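DUF1076 domain-containing protein (Salmonella typhi, PDB 6IAI) acts as an E3/E4 ubiquitin ligase effector of the type III secretion system that binds diubiquitin, this chain being the N-terminal part of the longer protein. Local coordinates at residues E100-G103 against N104-L108; N42-E45 against L46-T50; V61-D65 against L66-V70. All blocks are in the same frame, centred on the assembly; numbering follows the deposited sequence.

Contact 1 (E100-G103 against N104-L108); sequences EWQG and NAIRL
A single water ties E100 to N104, donating to E100 OE2 over 2.6 Å and accepting from N104 ND2 over 3.2 Å. The two side chains run side by side and point the same way, with carboxylate and amide planes turned 69° apart; OE2 and ND2 themselves stay 3.8 Å from each other, so the water links their polar ends. E100 takes the rotamer that puts CG between its backbone N and carbonyl carbon (chi1 60°), and from there the chain runs extended alongside N104. Each group also has further holds: E100 OE1 forms a salt bridge with R97, while N104 OD1 accepts from the backbone N of I36 and ND2 makes a weak bond to Y68 OH, which probably helps to fix the rotation of the amide. All this lies one turn apart on the long helix 91-113, which packs across the four-stranded mixed sheet. Its backbone bonds are regular, from N104 N to E100 O at 2.9 Å through to R107 N to G103 O at 3.1 Å. The carbonyl of W101 accepts from A105 N, while its indole NE1 donates to L67 O on strand 66-71, and its ring stacks with F86 and meets Y68 edge-to-face. One residue further on, Q102 bends at chi2 (66°) and its OE1 comes within 3.9 Å of I106 CD1 on the exposed flank. R107 CG lies 3.4 Å from G103 O, which sits at the edge of the guanidinium, near its plane.

Contact 2 (N42-E45 against L46-T50); sequences NDLE and LIRDT
E45 bends at chi2 (40°) and R48 at chi3 (-92°), and the two bends turn the carboxylate and the guanidinium toward each other across three residues of helix 41-53. This is the helix of a beta-alpha-beta unit, joining the parallel strands 22-25 and 59-63. E45 OE2 takes R48 NE at 3.1 Å in a salt bridge and makes a weak bond to R48 NH2 at 3.4 Å. The side chains cross at about a right angle: the oxygen lies close to the guanidinium plane, whereas NE reaches it from above the carboxylate plane (48° out). One face of the guanidinium rests against L44 CB, 3.7 Å from NH2, and NH1 donates to L112 O near the end of helix 91-113, so the arginine bridges two helices. The other carboxylate oxygen, E45 OE1, lies 3.2 Å from D49 OD1, two like charges close together, which R48 may partly offset. On the buried side the I47 side chain reaches F25, V61 and L112. One turn on, L46 O accepts both T50 N and T50 OG1, from opposite faces of its carbonyl plane, the hydroxyl at 2.7 Å.

Contact 3 (V61-D65 against L66-V70); sequences VQLRD and LLYEV
V61 and Y68 form an antiparallel hydrogen-bonded pair, each N donating to the other's O at 2.8 Å, and L63 and L66 form the next such pair, where the strands close in a type II' turn with R64 and D65 at its corner. Between them Q62 and L67 make a non-hydrogen-bonded pair, and on their face of the sheet L67 CD2 lies 3.8 Å from Q62 CG, the two side chains crossing obliquely. Q62 is extended beyond CG (chi2 179°), which carries its OE1 on to T24 OG1. The whole is a beta hairpin with a two-residue loop at the middle of the sheet, with strand 22-25 flanking 59-63 and strand 83-85 flanking 66-71. On the other face V61 CG2 packs on V70 CG1 at 3.6 Å, and I47 of helix 41-53 covers both. L63 meets Y68 at about a right angle, its CB 3.8 Å from Y68 CE1. The Y68 ring turns one edge to V61 O, 3.4 Å from CD1. Its OH hydrogen-bonds a water at 2.7 Å that lies near the ring plane and also donates to L63 O, the carbonyl that takes L66 N. At the turn D65 OD2 forms a salt bridge with R97.

In the fold
Contact 3 lies nearest the centre of the chain, whereas contacts 1 and 2 sit on helices packed against its face bearing V61, L63, L66 and Y68; each helix also has an exposed side. Contacts 1 and 3, about 10 Å apart between centres, meet closely: one hydrogen bond, one weak bond and ring packing join helix 91-113 to strand 66-71. Contact 2 meets the hairpin through aliphatic packing at I47, which also touches L108 of contact 1. The chemistry follows place: direct charge pairing at 42-50, a water-bridged acid and amide at 100-108, and backbone pairing with buried aliphatic and aromatic groups at 61-70.

Contact 1 (E100-G103 against N104-L108)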
# COMPACT_ATOMS: atom_id res chain seq x y z
N GLU A 100 5.19 -11.09 7.46
CA GLU A 100 4.06 -10.16 7.63
C GLU A 100 3.86 -9.29 6.40
O GLU A 100 2.72 -8.99 6.06
CB GLU A 100 4.13 -9.30 8.91
CG GLU A 100 5.34 -8.40 9.01
CD GLU A 100 5.18 -7.20 9.91
OE1 GLU A 100 6.12 -6.93 10.68
OE2 GLU A 100 4.13 -6.52 9.85
N TRP A 101 4.97 -8.91 5.75
CA TRP A 101 4.95 -8.10 4.55
C TRP A 101 4.12 -8.79 3.46
O TRP A 101 3.17 -8.18 2.95
CB TRP A 101 6.39 -7.85 4.09
CG TRP A 101 6.60 -6.53 3.43
CD1 TRP A 101 5.64 -5.74 2.85
CD2 TRP A 101 7.85 -5.89 3.18
NE1 TRP A 101 6.22 -4.62 2.31
CE2 TRP A 101 7.58 -4.69 2.48
CE3 TRP A 101 9.19 -6.20 3.49
CZ2 TRP A 101 8.60 -3.80 2.09
CZ3 TRP A 101 10.20 -5.31 3.12
CH2 TRP A 101 9.89 -4.13 2.43
N GLN A 102 4.42 -10.09 3.17
CA GLN A 102 3.70 -10.93 2.20
C GLN A 102 2.22 -11.13 2.54
O GLN A 102 1.36 -11.01 1.65
CB GLN A 102 4.42 -12.28 2.01
CG GLN A 102 3.85 -13.20 0.93
CD GLN A 102 3.98 -12.65 -0.47
OE1 GLN A 102 3.08 -11.97 -0.99
NE2 GLN A 102 5.12 -12.90 -1.10
N GLY A 103 1.94 -11.42 3.80
CA GLY A 103 0.58 -11.61 4.30
C GLY A 103 -0.27 -10.38 4.19
O GLY A 103 -1.47 -10.47 3.85
N ASN A 104 0.33 -9.22 4.48
CA ASN A 104 -0.33 -7.92 4.38
C ASN A 104 -0.57 -7.57 2.91
O ASN A 104 -1.65 -7.06 2.58
CB ASN A 104 0.51 -6.85 5.05
CG ASN A 104 0.48 -6.89 6.54
OD1 ASN A 104 -0.50 -7.31 7.16
ND2 ASN A 104 1.52 -6.37 7.15
N ALA A 105 0.41 -7.89 2.03
CA ALA A 105 0.32 -7.68 0.59
C ALA A 105 -0.87 -8.45 0.02
O ALA A 105 -1.66 -7.85 -0.72
CB ALA A 105 1.63 -8.07 -0.08
N ILE A 106 -1.09 -9.73 0.46
CA ILE A 106 -2.21 -10.60 0.08
C ILE A 106 -3.52 -9.94 0.49
O ILE A 106 -4.46 -9.88 -0.30
CB ILE A 106 -2.09 -12.04 0.71
CG1 ILE A 106 -0.89 -12.88 0.19
CG2 ILE A 106 -3.38 -12.83 0.57
CD1 ILE A 106 -0.70 -13.01 -1.28
N ARG A 107 -3.58 -9.48 1.75
CA ARG A 107 -4.78 -8.87 2.35
C ARG A 107 -5.17 -7.60 1.65
O ARG A 107 -6.35 -7.41 1.33
CB ARG A 107 -4.57 -8.63 3.85
CG ARG A 107 -4.73 -9.90 4.68
CD ARG A 107 -4.08 -9.76 6.03
NE ARG A 107 -3.94 -11.07 6.68
CZ ARG A 107 -4.79 -11.56 7.56
NH1 ARG A 107 -5.85 -10.85 7.94
NH2 ARG A 107 -4.59 -12.76 8.08
N LEU A 108 -4.17 -6.74 1.36
CA LEU A 108 -4.41 -5.50 0.63
C LEU A 108 -4.99 -5.79 -0.76
O LEU A 108 -6.01 -5.21 -1.13
CB LEU A 108 -3.13 -4.61 0.57
CG LEU A 108 -3.31 -3.25 -0.10
CD1 LEU A 108 -4.43 -2.43 0.57
CD2 LEU A 108 -1.99 -2.52 -0.21
O HOH W 1 1.62 -5.87 10.32

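Contact 2 (N42-E45 against L46-T50)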
# COMPACT_ATOMS: atom_id res chain seq x y z
N ASN A 42 -13.22 4.47 1.79
CA ASN A 42 -12.62 5.71 1.26
C ASN A 42 -11.13 5.49 0.98
O ASN A 42 -10.66 5.96 -0.04
CB ASN A 42 -12.77 6.87 2.25
CG ASN A 42 -14.14 7.50 2.35
OD1 ASN A 42 -14.90 7.59 1.37
ND2 ASN A 42 -14.39 8.10 3.51
N ASP A 43 -10.41 4.76 1.86
CA ASP A 43 -8.99 4.43 1.71
C ASP A 43 -8.76 3.55 0.49
O ASP A 43 -7.92 3.89 -0.36
CB ASP A 43 -8.44 3.76 2.99
CG ASP A 43 -8.39 4.66 4.22
OD1 ASP A 43 -8.51 5.90 4.06
OD2 ASP A 43 -8.23 4.12 5.34
N LEU A 44 -9.57 2.48 0.36
CA LEU A 44 -9.53 1.57 -0.79
C LEU A 44 -9.87 2.28 -2.10
O LEU A 44 -9.17 2.08 -3.10
CB LEU A 44 -10.45 0.36 -0.56
CG LEU A 44 -10.11 -0.53 0.63
CD1 LEU A 44 -11.27 -1.45 0.97
CD2 LEU A 44 -8.78 -1.29 0.39
N GLU A 45 -10.85 3.19 -2.07
CA GLU A 45 -11.23 3.96 -3.26
C GLU A 45 -10.13 4.92 -3.67
O GLU A 45 -9.82 5.02 -4.85
CB GLU A 45 -12.59 4.65 -3.10
CG GLU A 45 -13.42 4.67 -4.39
CD GLU A 45 -13.41 3.42 -5.27
OE1 GLU A 45 -12.85 3.49 -6.39
OE2 GLU A 45 -13.88 2.35 -4.82
N LEU A 46 -9.47 5.56 -2.68
CA LEU A 46 -8.34 6.42 -2.96
C LEU A 46 -7.19 5.61 -3.61
O LEU A 46 -6.61 6.07 -4.59
CB LEU A 46 -7.85 7.14 -1.66
CG LEU A 46 -6.60 8.02 -1.82
CD1 LEU A 46 -6.88 9.23 -2.78
CD2 LEU A 46 -6.06 8.44 -0.46
N ILE A 47 -6.87 4.41 -3.09
CA ILE A 47 -5.81 3.56 -3.66
C ILE A 47 -6.16 3.16 -5.09
O ILE A 47 -5.34 3.36 -5.98
CB ILE A 47 -5.46 2.34 -2.77
CG1 ILE A 47 -5.00 2.80 -1.36
CG2 ILE A 47 -4.40 1.45 -3.46
CD1 ILE A 47 -4.98 1.64 -0.28
N ARG A 48 -7.41 2.67 -5.31
CA ARG A 48 -7.94 2.25 -6.61
C ARG A 48 -7.87 3.38 -7.62
O ARG A 48 -7.22 3.21 -8.65
CB ARG A 48 -9.39 1.70 -6.47
CG ARG A 48 -9.46 0.37 -5.71
CD ARG A 48 -10.81 -0.31 -5.82
NE ARG A 48 -11.81 -0.01 -4.80
CZ ARG A 48 -12.19 -0.80 -3.80
NH1 ARG A 48 -11.68 -2.00 -3.67
NH2 ARG A 48 -13.13 -0.41 -2.96
N ASP A 49 -8.48 4.57 -7.29
CA ASP A 49 -8.47 5.75 -8.17
C ASP A 49 -7.06 6.22 -8.52
O ASP A 49 -6.79 6.52 -9.68
CB ASP A 49 -9.27 6.92 -7.56
CG ASP A 49 -10.78 6.72 -7.46
OD1 ASP A 49 -11.30 5.73 -8.06
OD2 ASP A 49 -11.45 7.56 -6.80
N THR A 50 -6.14 6.24 -7.54
CA THR A 50 -4.76 6.66 -7.77
C THR A 50 -4.03 5.69 -8.70
O THR A 50 -3.33 6.13 -9.62
CB THR A 50 -4.03 6.93 -6.44
OG1 THR A 50 -4.85 7.79 -5.65
CG2 THR A 50 -2.71 7.60 -6.64

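Contact 3 (V61-D65 against L66-V70)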
# COMPACT_ATOMS: atom_id res chain seq x y z
N VAL A 61 2.25 2.53 -1.52
CA VAL A 61 1.29 2.64 -0.43
C VAL A 61 2.00 2.27 0.88
O VAL A 61 2.59 1.17 0.99
CB VAL A 61 -0.02 1.83 -0.69
CG1 VAL A 61 -0.93 1.82 0.53
CG2 VAL A 61 -0.76 2.39 -1.91
N GLN A 62 1.98 3.20 1.86
CA GLN A 62 2.58 2.96 3.15
C GLN A 62 1.47 2.63 4.13
O GLN A 62 0.55 3.42 4.32
CB GLN A 62 3.43 4.14 3.63
CG GLN A 62 4.27 3.82 4.88
CD GLN A 62 5.13 4.98 5.33
OE1 GLN A 62 4.80 6.15 5.15
NE2 GLN A 62 6.27 4.69 5.90
N LEU A 63 1.51 1.40 4.68
CA LEU A 63 0.58 0.88 5.68
C LEU A 63 1.44 0.60 6.89
O LEU A 63 2.38 -0.20 6.79
CB LEU A 63 -0.15 -0.39 5.19
CG LEU A 63 -0.99 -0.30 3.91
CD1 LEU A 63 -1.55 -1.65 3.57
CD2 LEU A 63 -2.13 0.72 4.02
N ARG A 64 1.23 1.35 7.99
CA ARG A 64 2.08 1.31 9.19
C ARG A 64 3.48 1.75 8.78
O ARG A 64 3.65 2.85 8.29
CB ARG A 64 2.11 -0.09 9.85
CG ARG A 64 0.88 -0.45 10.64
CD ARG A 64 1.23 -1.53 11.67
NE ARG A 64 1.57 -1.04 13.02
CZ ARG A 64 0.74 -0.43 13.87
NH1 ARG A 64 -0.51 -0.13 13.50
NH2 ARG A 64 1.15 -0.06 15.07
N ASP A 65 4.46 0.85 8.88
CA ASP A 65 5.86 1.14 8.54
C ASP A 65 6.37 0.36 7.31
O ASP A 65 7.56 0.41 7.01
CB ASP A 65 6.76 0.92 9.78
CG ASP A 65 6.79 -0.51 10.30
OD1 ASP A 65 5.71 -1.18 10.31
OD2 ASP A 65 7.88 -0.96 10.72
N LEU A 66 5.48 -0.35 6.59
CA LEU A 66 5.90 -1.08 5.40
C LEU A 66 5.34 -0.45 4.12
O LEU A 66 4.28 0.17 4.14
CB LEU A 66 5.57 -2.59 5.49
CG LEU A 66 6.23 -3.39 6.65
CD1 LEU A 66 5.50 -4.70 6.88
CD2 LEU A 66 7.74 -3.58 6.42
N LEU A 67 6.10 -0.60 3.01
CA LEU A 67 5.76 -0.09 1.68
C LEU A 67 5.27 -1.21 0.80
O LEU A 67 5.91 -2.27 0.72
CB LEU A 67 6.96 0.57 0.97
CG LEU A 67 7.69 1.69 1.67
CD1 LEU A 67 8.69 2.34 0.71
CD2 LEU A 67 6.71 2.72 2.24
N TYR A 68 4.19 -0.93 0.06
CA TYR A 68 3.53 -1.83 -0.89
C TYR A 68 3.44 -1.14 -2.24
O TYR A 68 3.28 0.06 -2.31
CB TYR A 68 2.12 -2.18 -0.37
CG TYR A 68 2.18 -2.80 1.01
CD1 TYR A 68 2.25 -2.01 2.15
CD2 TYR A 68 2.27 -4.19 1.17
CE1 TYR A 68 2.37 -2.57 3.42
CE2 TYR A 68 2.38 -4.76 2.44
CZ TYR A 68 2.42 -3.95 3.56
OH TYR A 68 2.55 -4.51 4.80
N GLU A 69 3.61 -1.91 -3.31
CA GLU A 69 3.50 -1.43 -4.69
C GLU A 69 2.18 -1.87 -5.23
O GLU A 69 1.83 -3.04 -5.07
CB GLU A 69 4.64 -1.97 -5.53
CG GLU A 69 6.01 -1.55 -5.01
CD GLU A 69 7.22 -2.22 -5.63
OE1 GLU A 69 7.13 -3.41 -6.02
OE2 GLU A 69 8.29 -1.58 -5.63
N VAL A 70 1.38 -0.93 -5.74
CA VAL A 70 0.07 -1.27 -6.27
C VAL A 70 -0.11 -0.71 -7.69
O VAL A 70 0.33 0.40 -8.00
CB VAL A 70 -1.16 -1.02 -5.34
CG1 VAL A 70 -0.82 -0.61 -3.91
CG2 VAL A 70 -2.28 -0.22 -5.96
O HOH W 2 2.50 -2.85 6.90